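Local structure of glycoside hydrolase family 31 (5I0F) at residues I33-S38 against F57-V62; D68-A73 against G77-A82; G428-N433 against G469-G474. The protein degrades the cyclic glucan cycloalternan, probably cleaving its alpha-glucosidic bonds by way of a covalent glycosyl-enzyme intermediate. All coordinates share one frame; numbering follows the deposited sequence.

Overall arrangement
Read from the N terminus, the three contacts follow one another without nesting or crossing. Contact 1 comes first: strands 31-37 and 54-62 meet around 18 residues including strand 41-49, all within the N-terminal beta domain. A short step along the chain leads to helix 66-72, where contact 2 closes a short loop, with three residues between its segments, and brings a histidine and a calcium-bound carbonyl into place. Contact 3 lies much later, in the TIM barrel, and spans 35 residues between two loops beside the active site. Contacts 2 and 3 touch through His-78 and Trp-429 and share one glucose, joining N-terminal domain to barrel; contact 1 stands apart, its centre about 26 Å from that of contact 3.

Contact 1. Residues I33-S38 against F57-V62; sequences IGATTS and FDMSPV
Met-59 carries the meeting of 57-62 with Ile-33 and Ala-35, and its neighbours in sequence frame it. Phe-57 comes first; its ring turns to Val-48 of strand 41-49 and to Thr-95 and Ile-97 of strand 91-97, flanking the contact without entering it. At Met-59, which lies between two extended pieces of strand 54-62, the side chain runs inward. It leaves the backbone fully stretched about chi2 and then bends at the sulfur (chi3 78°), and this bend turns the terminal methyl onto the other strand. The methyl CE meets backbone more closely than side chain: it lies 3.6 Å from the carbonyl O of Ile-33 and 4.1 Å from the N of Ala-35, with Ala-35 CB at 4.3 Å from the same CE. The gamma methyl of Ile-33, CG2, is not in direct contact but lies nearby, 4.7 Å from Met-59 CE. Phe-109 of strand 105-113 touches all three side chains, and Met-44 touches Ala-35 and Met-59, so the methyl ends in a buried apolar cluster. The two strands are not direct partners in the sheet. Strand 91-97 runs antiparallel to both, and it bonds through its backbone to Ile-33, Ala-35 and Thr-37. With the nearest CA atoms, of Gly-34 and Met-59, 8.6 Å apart, a single long side chain bridges the gap, as in a curled antiparallel sheet whose strands meet across a buried apolar interior, here in the N-terminal domain.

Contact 2. Residues D68-A73 against G77-A82; sequences DAALLA and GHLAAA. With CA (calcium ion), chain H; GLC (alpha-D-glucopyranose), chain B; GLC (alpha-D-glucopyranose), chain C.
Leu-79 lays one of its branches against the helix end: CD1 comes within 3.5 Å of Ala-70 CA and 3.7 Å of Ala-70 CB. Its other methyl, CD2, faces the CB of Ala-73, the first residue to leave helical geometry, so the leucine straddles the last turn of helix 66-72 and the residue after it. Beside it the carbonyl O of Ala-73 sits 3.8 Å from His-78 CB, close to the root of the imidazole side chain. The first torsion of His-78 (chi1 -77°) places CG opposite the carbonyl carbon and sends the ring toward the sugars. There NE2 donates a nearly straight bond to O6 of the chain B glucose, 2.7 Å long with an N-H...O angle of 165°. At the ring edge, CE1 of His-78 lies 3.2 Å from O5 of the chain C glucose. Tyr-200 stacks on the imidazole, and Trp-429 meets it at a steep angle, and these aromatic neighbours probably limit how the ring can turn. Behind these contacts a calcium ion holds the backbone: the carbonyl O of Leu-79 binds it at 2.4 Å, joined by the carbonyl O of Glu-76 and three waters. Since both protein ligands are backbone oxygens, the ion probably steadies the backbone on either side of His-78 and not a particular side chain. The chemistry thus divides the work: calcium and apolar contacts appear to hold the loop, while the imidazole N-H gives the sugar hydroxymethyl a directed donor.

Contact 3. Residues G428-N433 against G469-G474; sequences GWWFPN and GEHAWG. With GLC (alpha-D-glucopyranose), chain B; BGC (beta-D-glucopyranose), chain D.
A single water is gripped from both segments: it donates to the carbonyl O of Trp-430 at 2.9 Å and is bonded to ND1 of His-471 at 2.8 Å. This bridge joins the two loops beside a direct aromatic contact, in which CE1 at the edge of the imidazole of His-471 approaches Trp-430 CE3 at 4.0 Å. Two groups approach opposite faces of the Trp-430 indole, both toward its rim: O4 of the chain B glucose 3.0 Å above one face, and Phe-431 CD1 over the other. With CG anti to the backbone N (chi1 -166°), Trp-430 turns its ring face to this sugar, whose C6 also approaches CG, while the beta-glucose brings O5 near CZ2. Trp-429 uses its nitrogen instead: NE1 donates to O6 of the chain B glucose at 2.9 Å and 171°, in the plane of the indole. The far end of the same ring, CZ3, abuts the edge of Trp-473 at CH2 (3.9 Å), the two side chains crossing at about a right angle, and the backbone N of Gly-428 lies over a face of Trp-473. Further out, Glu-470 forms a salt bridge with Arg-516, which also binds the sugars. Segment 469-474 follows barrel strand 463-466; Trp-429 and Trp-430 against the glucose units, with Trp-473 behind Trp-429, belong to a glycan-binding cleft built from loops of a TIM-barrel glycoside hydrolase.

Contact 1. Residues I33-S38 against F57-V62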
loop_
_atom_site.group_PDB
_atom_site.type_symbol
_atom_site.label_atom_id
_atom_site.label_comp_id
_atom_site.label_asym_id
_atom_site.label_seq_id
_atom_site.Cartn_x
_atom_site.Cartn_y
_atom_site.Cartn_z
ATOM N N ILE A 33 -28.627 -1.041 14.012
ATOM C CA ILE A 33 -29.241 -0.410 12.849
ATOM C C ILE A 33 -29.061 1.099 12.952
ATOM O O ILE A 33 -29.564 1.713 13.894
ATOM C CB ILE A 33 -30.746 -0.732 12.784
ATOM C CG1 ILE A 33 -30.952 -2.249 12.710
ATOM C CG2 ILE A 33 -31.384 -0.067 11.572
ATOM C CD1 ILE A 33 -32.373 -2.687 12.918
ATOM N N GLY A 34 -28.376 1.676 11.964
ATOM C CA GLY A 34 -28.120 3.114 11.876
ATOM C C GLY A 34 -28.786 3.799 10.686
ATOM O O GLY A 34 -28.942 3.208 9.621
ATOM N N ALA A 35 -29.188 5.049 10.888
ATOM C CA ALA A 35 -29.688 5.918 9.812
ATOM C C ALA A 35 -29.333 7.348 10.156
ATOM O O ALA A 35 -29.151 7.671 11.327
ATOM C CB ALA A 35 -31.197 5.760 9.643
ATOM N N THR A 36 -29.203 8.195 9.138
ATOM C CA THR A 36 -28.993 9.610 9.344
ATOM C C THR A 36 -30.130 10.418 8.694
ATOM O O THR A 36 -30.804 9.951 7.765
ATOM C CB THR A 36 -27.648 10.099 8.777
ATOM O OG1 THR A 36 -27.641 9.932 7.358
ATOM C CG2 THR A 36 -26.480 9.321 9.385
ATOM N N THR A 37 -30.327 11.616 9.223
ATOM C CA THR A 37 -31.251 12.589 8.679
ATOM C C THR A 37 -30.462 13.808 8.189
ATOM O O THR A 37 -29.511 14.241 8.843
ATOM C CB THR A 37 -32.283 13.008 9.738
ATOM O OG1 THR A 37 -31.612 13.543 10.886
ATOM C CG2 THR A 37 -33.094 11.806 10.186
ATOM N N SER A 38 -30.867 14.337 7.033
ATOM C CA SER A 38 -30.221 15.504 6.422
ATOM C C SER A 38 -30.472 16.770 7.228
ATOM O O SER A 38 -29.602 17.636 7.321
ATOM C CB SER A 38 -30.706 15.715 4.979
ATOM O OG SER A 38 -32.085 16.055 4.933
ATOM N N PHE A 57 -39.062 0.156 16.626
ATOM C CA PHE A 57 -37.997 0.547 17.539
ATOM C C PHE A 57 -37.897 2.071 17.577
ATOM O O PHE A 57 -37.908 2.720 16.529
ATOM C CB PHE A 57 -36.671 -0.057 17.082
ATOM C CG PHE A 57 -36.664 -1.562 17.052
ATOM C CD1 PHE A 57 -37.107 -2.252 15.934
ATOM C CD2 PHE A 57 -36.192 -2.291 18.139
ATOM C CE1 PHE A 57 -37.107 -3.640 15.908
ATOM C CE2 PHE A 57 -36.198 -3.680 18.125
ATOM C CZ PHE A 57 -36.651 -4.355 17.004
ATOM N N ASP A 58 -37.825 2.632 18.778
ATOM C CA ASP A 58 -37.551 4.059 18.971
ATOM C C ASP A 58 -36.054 4.258 18.956
ATOM O O ASP A 58 -35.356 3.835 19.867
ATOM C CB ASP A 58 -38.089 4.568 20.314
ATOM C CG ASP A 58 -39.584 4.753 20.312
ATOM O OD1 ASP A 58 -40.116 5.438 19.398
ATOM O OD2 ASP A 58 -40.225 4.229 21.244
ATOM N N MET A 59 -35.564 4.919 17.925
ATOM C CA MET A 59 -34.136 5.116 17.756
ATOM C C MET A 59 -33.654 6.266 18.639
ATOM O O MET A 59 -34.433 7.143 19.024
ATOM C CB MET A 59 -33.810 5.353 16.279
ATOM C CG MET A 59 -34.269 4.218 15.373
ATOM S SD MET A 59 -33.976 4.523 13.634
ATOM C CE MET A 59 -32.213 4.167 13.501
ATOM N N SER A 60 -32.372 6.230 18.979
ATOM C CA SER A 60 -31.736 7.224 19.830
ATOM C C SER A 60 -30.692 8.010 19.035
ATOM O O SER A 60 -30.042 7.431 18.151
ATOM C CB SER A 60 -31.042 6.522 20.988
ATOM O OG SER A 60 -32.000 6.013 21.901
ATOM N N PRO A 61 -30.498 9.307 19.361
ATOM C CA PRO A 61 -29.472 10.045 18.647
ATOM C C PRO A 61 -28.086 9.623 19.132
ATOM O O PRO A 61 -27.894 9.357 20.311
ATOM C CB PRO A 61 -29.764 11.525 18.995
ATOM C CG PRO A 61 -30.970 11.529 19.867
ATOM C CD PRO A 61 -31.113 10.144 20.415
ATOM N N VAL A 62 -27.137 9.556 18.216
ATOM C CA VAL A 62 -25.830 9.018 18.543
ATOM C C VAL A 62 -24.778 9.842 17.831
ATOM O O VAL A 62 -25.094 10.526 16.873
ATOM C CB VAL A 62 -25.799 7.508 18.159
ATOM C CG1 VAL A 62 -25.644 7.314 16.657
ATOM C CG2 VAL A 62 -24.750 6.747 18.947
#

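Contact 2. Residues D68-A73 against G77-A82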
loop_
_atom_site.group_PDB
_atom_site.type_symbol
_atom_site.label_atom_id
_atom_site.label_comp_id
_atom_site.label_asym_id
_atom_site.label_seq_id
_atom_site.Cartn_x
_atom_site.Cartn_y
_atom_site.Cartn_z
ATOM N N ASP A 68 -14.344 5.002 15.197
ATOM C CA ASP A 68 -14.968 5.180 13.853
ATOM C C ASP A 68 -14.851 6.604 13.283
ATOM O O ASP A 68 -14.470 6.777 12.127
ATOM C CB ASP A 68 -16.452 4.791 13.848
ATOM C CG ASP A 68 -16.683 3.301 13.966
ATOM O OD1 ASP A 68 -15.973 2.506 13.306
ATOM O OD2 ASP A 68 -17.639 2.919 14.687
ATOM N N ALA A 69 -15.201 7.606 14.088
ATOM C CA ALA A 69 -15.010 9.029 13.734
ATOM C C ALA A 69 -13.582 9.321 13.283
ATOM O O ALA A 69 -13.374 9.989 12.266
ATOM C CB ALA A 69 -15.350 9.929 14.916
ATOM N N ALA A 70 -12.611 8.814 14.047
ATOM C CA ALA A 70 -11.197 9.020 13.736
ATOM C C ALA A 70 -10.829 8.433 12.378
ATOM O O ALA A 70 -10.237 9.117 11.534
ATOM C CB ALA A 70 -10.310 8.417 14.820
ATOM N N LEU A 71 -11.196 7.165 12.178
ATOM C CA LEU A 71 -10.853 6.455 10.950
ATOM C C LEU A 71 -11.458 7.100 9.703
ATOM O O LEU A 71 -10.782 7.210 8.688
ATOM C CB LEU A 71 -11.245 4.981 11.039
ATOM C CG LEU A 71 -10.309 4.090 11.883
ATOM C CD1 LEU A 71 -10.904 2.708 12.099
ATOM C CD2 LEU A 71 -8.933 3.944 11.251
ATOM N N LEU A 72 -12.713 7.548 9.778
ATOM C CA LEU A 72 -13.349 8.168 8.607
ATOM C C LEU A 72 -12.676 9.493 8.195
ATOM O O LEU A 72 -12.685 9.828 7.022
ATOM C CB LEU A 72 -14.870 8.331 8.806
ATOM C CG LEU A 72 -15.662 7.037 9.033
ATOM C CD1 LEU A 72 -17.127 7.328 9.349
ATOM C CD2 LEU A 72 -15.565 6.120 7.829
ATOM N N ALA A 73 -12.062 10.209 9.140
ATOM C CA ALA A 73 -11.206 11.370 8.816
ATOM C C ALA A 73 -9.742 11.028 8.434
ATOM O O ALA A 73 -8.909 11.928 8.384
ATOM C CB ALA A 73 -11.211 12.353 9.980
ATOM N N GLY A 77 -3.064 9.609 12.570
ATOM C CA GLY A 77 -2.019 10.424 11.945
ATOM C C GLY A 77 -2.495 11.760 11.368
ATOM O O GLY A 77 -1.696 12.691 11.257
ATOM N N HIS A 78 -3.786 11.847 10.998
ATOM C CA HIS A 78 -4.398 13.090 10.483
ATOM C C HIS A 78 -5.166 13.867 11.555
ATOM O O HIS A 78 -5.932 14.767 11.211
ATOM C CB HIS A 78 -5.352 12.799 9.310
ATOM C CG HIS A 78 -4.655 12.521 8.016
ATOM N ND1 HIS A 78 -3.887 13.470 7.368
ATOM C CD2 HIS A 78 -4.626 11.410 7.238
ATOM C CE1 HIS A 78 -3.416 12.950 6.247
ATOM N NE2 HIS A 78 -3.848 11.704 6.144
ATOM N N LEU A 79 -4.994 13.514 12.836
ATOM C CA LEU A 79 -5.837 14.058 13.906
ATOM C C LEU A 79 -5.038 14.551 15.102
ATOM O O LEU A 79 -4.172 13.848 15.625
ATOM C CB LEU A 79 -6.864 13.017 14.363
ATOM C CG LEU A 79 -8.004 12.790 13.346
ATOM C CD1 LEU A 79 -8.717 11.475 13.618
ATOM C CD2 LEU A 79 -9.005 13.951 13.340
ATOM N N ALA A 80 -5.355 15.768 15.529
ATOM C CA ALA A 80 -4.855 16.317 16.778
ATOM C C ALA A 80 -5.839 17.369 17.275
ATOM O O ALA A 80 -6.448 18.089 16.481
ATOM C CB ALA A 80 -3.482 16.929 16.581
ATOM N N ALA A 81 -5.965 17.465 18.594
ATOM C CA ALA A 81 -6.739 18.547 19.244
ATOM C C ALA A 81 -6.338 19.963 18.778
ATOM O O ALA A 81 -7.169 20.893 18.751
ATOM C CB ALA A 81 -6.602 18.436 20.747
ATOM N N ALA A 82 -5.057 20.136 18.450
ATOM C CA ALA A 82 -4.518 21.423 17.948
ATOM C C ALA A 82 -5.276 21.974 16.718
ATOM O O ALA A 82 -5.423 23.188 16.577
ATOM C CB ALA A 82 -3.049 21.255 17.602
HETATM CA CA CA H . -2.704 12.048 16.286
HETATM C C1 GLC B . -0.781 13.268 3.322
HETATM C C2 GLC B . 0.375 12.411 2.801
HETATM C C3 GLC B . -0.044 11.647 1.552
HETATM C C4 GLC B . -1.267 10.798 1.864
HETATM C C5 GLC B . -2.373 11.743 2.340
HETATM C C6 GLC B . -3.673 11.026 2.665
HETATM O O2 GLC B . 1.507 13.247 2.540
HETATM O O3 GLC B . 1.042 10.813 1.116
HETATM O O4 GLC B . -1.665 10.047 0.699
HETATM O O5 GLC B . -1.952 12.469 3.510
HETATM O O6 GLC B . -3.571 10.249 3.869
HETATM C C1 GLC C . -1.420 16.131 6.524
HETATM C C2 GLC C . 0.037 16.575 6.587
HETATM C C3 GLC C . 0.413 17.357 5.329
HETATM C C4 GLC C . 0.092 16.554 4.067
HETATM C C5 GLC C . -1.394 16.169 4.096
HETATM C C6 GLC C . -1.905 15.369 2.893
HETATM O O1 GLC C . -2.280 17.277 6.577
HETATM O O2 GLC C . 0.242 17.391 7.748
HETATM O O3 GLC C . 1.802 17.688 5.403
HETATM O O4 GLC C . 0.373 17.315 2.887
HETATM O O5 GLC C . -1.652 15.423 5.304
HETATM O O6 GLC C . -0.973 14.380 2.417
HETATM O O HOH W 1 -1.337 13.813 15.450
HETATM O O HOH W 2 -4.695 11.503 17.404
HETATM O O HOH W 3 -0.365 11.128 15.589
#

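Contact 3. Residues G428-N433 against G469-G474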
loop_
_atom_site.group_PDB
_atom_site.type_symbol
_atom_site.label_atom_id
_atom_site.label_comp_id
_atom_site.label_asym_id
_atom_site.label_seq_id
_atom_site.Cartn_x
_atom_site.Cartn_y
_atom_site.Cartn_z
ATOM N N GLY A 428 -12.947 8.593 0.202
ATOM C CA GLY A 428 -11.843 8.793 1.095
ATOM C C GLY A 428 -11.652 10.246 1.469
ATOM O O GLY A 428 -12.348 11.150 0.994
ATOM N N TRP A 429 -10.655 10.444 2.318
ATOM C CA TRP A 429 -10.353 11.747 2.892
ATOM C C TRP A 429 -9.414 12.549 1.974
ATOM O O TRP A 429 -9.507 13.762 1.920
ATOM C CB TRP A 429 -9.735 11.579 4.304
ATOM C CG TRP A 429 -8.520 10.678 4.347
ATOM C CD1 TRP A 429 -7.220 11.047 4.145
ATOM C CD2 TRP A 429 -8.503 9.253 4.583
ATOM N NE1 TRP A 429 -6.386 9.935 4.243
ATOM C CE2 TRP A 429 -7.143 8.830 4.522
ATOM C CE3 TRP A 429 -9.499 8.297 4.849
ATOM C CZ2 TRP A 429 -6.754 7.490 4.700
ATOM C CZ3 TRP A 429 -9.104 6.950 5.050
ATOM C CH2 TRP A 429 -7.741 6.568 4.965
ATOM N N TRP A 430 -8.534 11.866 1.244
ATOM C CA TRP A 430 -7.566 12.523 0.343
ATOM C C TRP A 430 -8.170 12.596 -1.054
ATOM O O TRP A 430 -8.619 11.576 -1.574
ATOM C CB TRP A 430 -6.300 11.680 0.327
ATOM C CG TRP A 430 -5.053 12.284 -0.248
ATOM C CD1 TRP A 430 -4.577 13.552 -0.070
ATOM C CD2 TRP A 430 -4.076 11.588 -1.027
ATOM N NE1 TRP A 430 -3.377 13.697 -0.732
ATOM C CE2 TRP A 430 -3.045 12.510 -1.326
ATOM C CE3 TRP A 430 -3.984 10.281 -1.521
ATOM C CZ2 TRP A 430 -1.928 12.163 -2.089
ATOM C CZ3 TRP A 430 -2.871 9.925 -2.269
ATOM C CH2 TRP A 430 -1.856 10.866 -2.555
ATOM N N PHE A 431 -8.163 13.781 -1.663
ATOM C CA PHE A 431 -8.824 14.027 -2.956
ATOM C C PHE A 431 -10.303 13.618 -2.849
ATOM O O PHE A 431 -10.786 12.813 -3.643
ATOM C CB PHE A 431 -8.145 13.269 -4.116
ATOM C CG PHE A 431 -6.810 13.835 -4.551
ATOM C CD1 PHE A 431 -5.700 13.805 -3.711
ATOM C CD2 PHE A 431 -6.644 14.333 -5.844
ATOM C CE1 PHE A 431 -4.467 14.306 -4.126
ATOM C CE2 PHE A 431 -5.411 14.827 -6.270
ATOM C CZ PHE A 431 -4.327 14.840 -5.399
ATOM N N PRO A 432 -11.019 14.173 -1.852
ATOM C CA PRO A 432 -12.407 13.766 -1.623
ATOM C C PRO A 432 -13.312 14.075 -2.837
ATOM O O PRO A 432 -13.139 15.108 -3.497
ATOM C CB PRO A 432 -12.812 14.585 -0.382
ATOM C CG PRO A 432 -11.941 15.785 -0.409
ATOM C CD PRO A 432 -10.642 15.336 -1.021
ATOM N N ASN A 433 -14.191 13.130 -3.177
ATOM C CA ASN A 433 -15.152 13.267 -4.293
ATOM C C ASN A 433 -14.560 13.300 -5.704
ATOM O O ASN A 433 -15.278 13.542 -6.686
ATOM C CB ASN A 433 -16.063 14.486 -4.067
ATOM C CG ASN A 433 -16.861 14.384 -2.775
ATOM O OD1 ASN A 433 -16.885 15.324 -1.974
ATOM N ND2 ASN A 433 -17.525 13.244 -2.565
ATOM N N GLY A 469 -4.027 4.739 -5.283
ATOM C CA GLY A 469 -4.625 3.512 -5.817
ATOM C C GLY A 469 -5.540 2.755 -4.855
ATOM O O GLY A 469 -6.139 1.739 -5.251
ATOM N N GLU A 470 -5.676 3.261 -3.623
ATOM C CA GLU A 470 -6.467 2.603 -2.553
ATOM C C GLU A 470 -7.868 3.196 -2.417
ATOM O O GLU A 470 -8.561 2.878 -1.474
ATOM C CB GLU A 470 -5.779 2.738 -1.192
ATOM C CG GLU A 470 -4.264 2.529 -1.201
ATOM C CD GLU A 470 -3.431 3.788 -1.460
ATOM O OE1 GLU A 470 -3.985 4.898 -1.707
ATOM O OE2 GLU A 470 -2.177 3.673 -1.408
ATOM N N HIS A 471 -8.323 3.983 -3.386
ATOM C CA HIS A 471 -9.446 4.904 -3.171
ATOM C C HIS A 471 -10.838 4.287 -3.352
ATOM O O HIS A 471 -11.843 4.884 -2.929
ATOM C CB HIS A 471 -9.313 6.097 -4.127
ATOM C CG HIS A 471 -7.903 6.581 -4.282
ATOM N ND1 HIS A 471 -7.235 7.247 -3.275
ATOM C CD2 HIS A 471 -7.025 6.456 -5.301
ATOM C CE1 HIS A 471 -6.009 7.519 -3.671
ATOM N NE2 HIS A 471 -5.858 7.057 -4.898
ATOM N N ALA A 472 -10.918 3.116 -3.980
ATOM C CA ALA A 472 -12.231 2.522 -4.331
ATOM C C ALA A 472 -12.791 1.786 -3.135
ATOM O O ALA A 472 -12.217 0.773 -2.724
ATOM C CB ALA A 472 -12.092 1.558 -5.495
ATOM N N TRP A 473 -13.900 2.291 -2.585
ATOM C CA TRP A 473 -14.645 1.604 -1.543
ATOM C C TRP A 473 -16.068 1.386 -2.046
ATOM O O TRP A 473 -16.716 2.321 -2.502
ATOM C CB TRP A 473 -14.720 2.430 -0.266
ATOM C CG TRP A 473 -13.434 2.766 0.441
ATOM C CD1 TRP A 473 -12.205 2.161 0.305
ATOM C CD2 TRP A 473 -13.270 3.776 1.424
ATOM N NE1 TRP A 473 -11.286 2.769 1.134
ATOM C CE2 TRP A 473 -11.921 3.763 1.832
ATOM C CE3 TRP A 473 -14.135 4.705 1.999
ATOM C CZ2 TRP A 473 -11.429 4.639 2.804
ATOM C CZ3 TRP A 473 -13.645 5.578 2.964
ATOM C CH2 TRP A 473 -12.297 5.545 3.343
ATOM N N GLY A 474 -16.566 0.160 -1.930
ATOM C CA GLY A 474 -17.933 -0.169 -2.335
ATOM C C GLY A 474 -17.926 -1.531 -2.980
ATOM O O GLY A 474 -17.318 -1.715 -4.041
HETATM C C1 GLC B . -0.781 13.268 3.322
HETATM C C2 GLC B . 0.375 12.411 2.801
HETATM C C3 GLC B . -0.044 11.647 1.552
HETATM C C4 GLC B . -1.267 10.798 1.864
HETATM C C5 GLC B . -2.373 11.743 2.340
HETATM C C6 GLC B . -3.673 11.026 2.665
HETATM O O2 GLC B . 1.507 13.247 2.540
HETATM O O3 GLC B . 1.042 10.813 1.116
HETATM O O4 GLC B . -1.665 10.047 0.699
HETATM O O5 GLC B . -1.952 12.469 3.510
HETATM O O6 GLC B . -3.571 10.249 3.869
HETATM C C2 BGC D . 2.883 9.743 -1.039
HETATM C C3 BGC D . 3.948 10.760 -0.587
HETATM C C4 BGC D . 3.832 12.020 -1.438
HETATM C C5 BGC D . 2.405 12.587 -1.392
HETATM C C6 BGC D . 2.283 13.716 -2.408
HETATM C C1 BGC D . 1.714 10.237 -1.930
HETATM O O2 BGC D . 2.676 8.561 -0.241
HETATM O O3 BGC D . 5.253 10.184 -0.682
HETATM O O4 BGC D . 4.771 13.016 -0.988
HETATM O O5 BGC D . 1.368 11.605 -1.646
HETATM O O6 BGC D . 1.046 14.416 -2.241
HETATM O O HOH W 4 -8.326 8.752 -1.233
#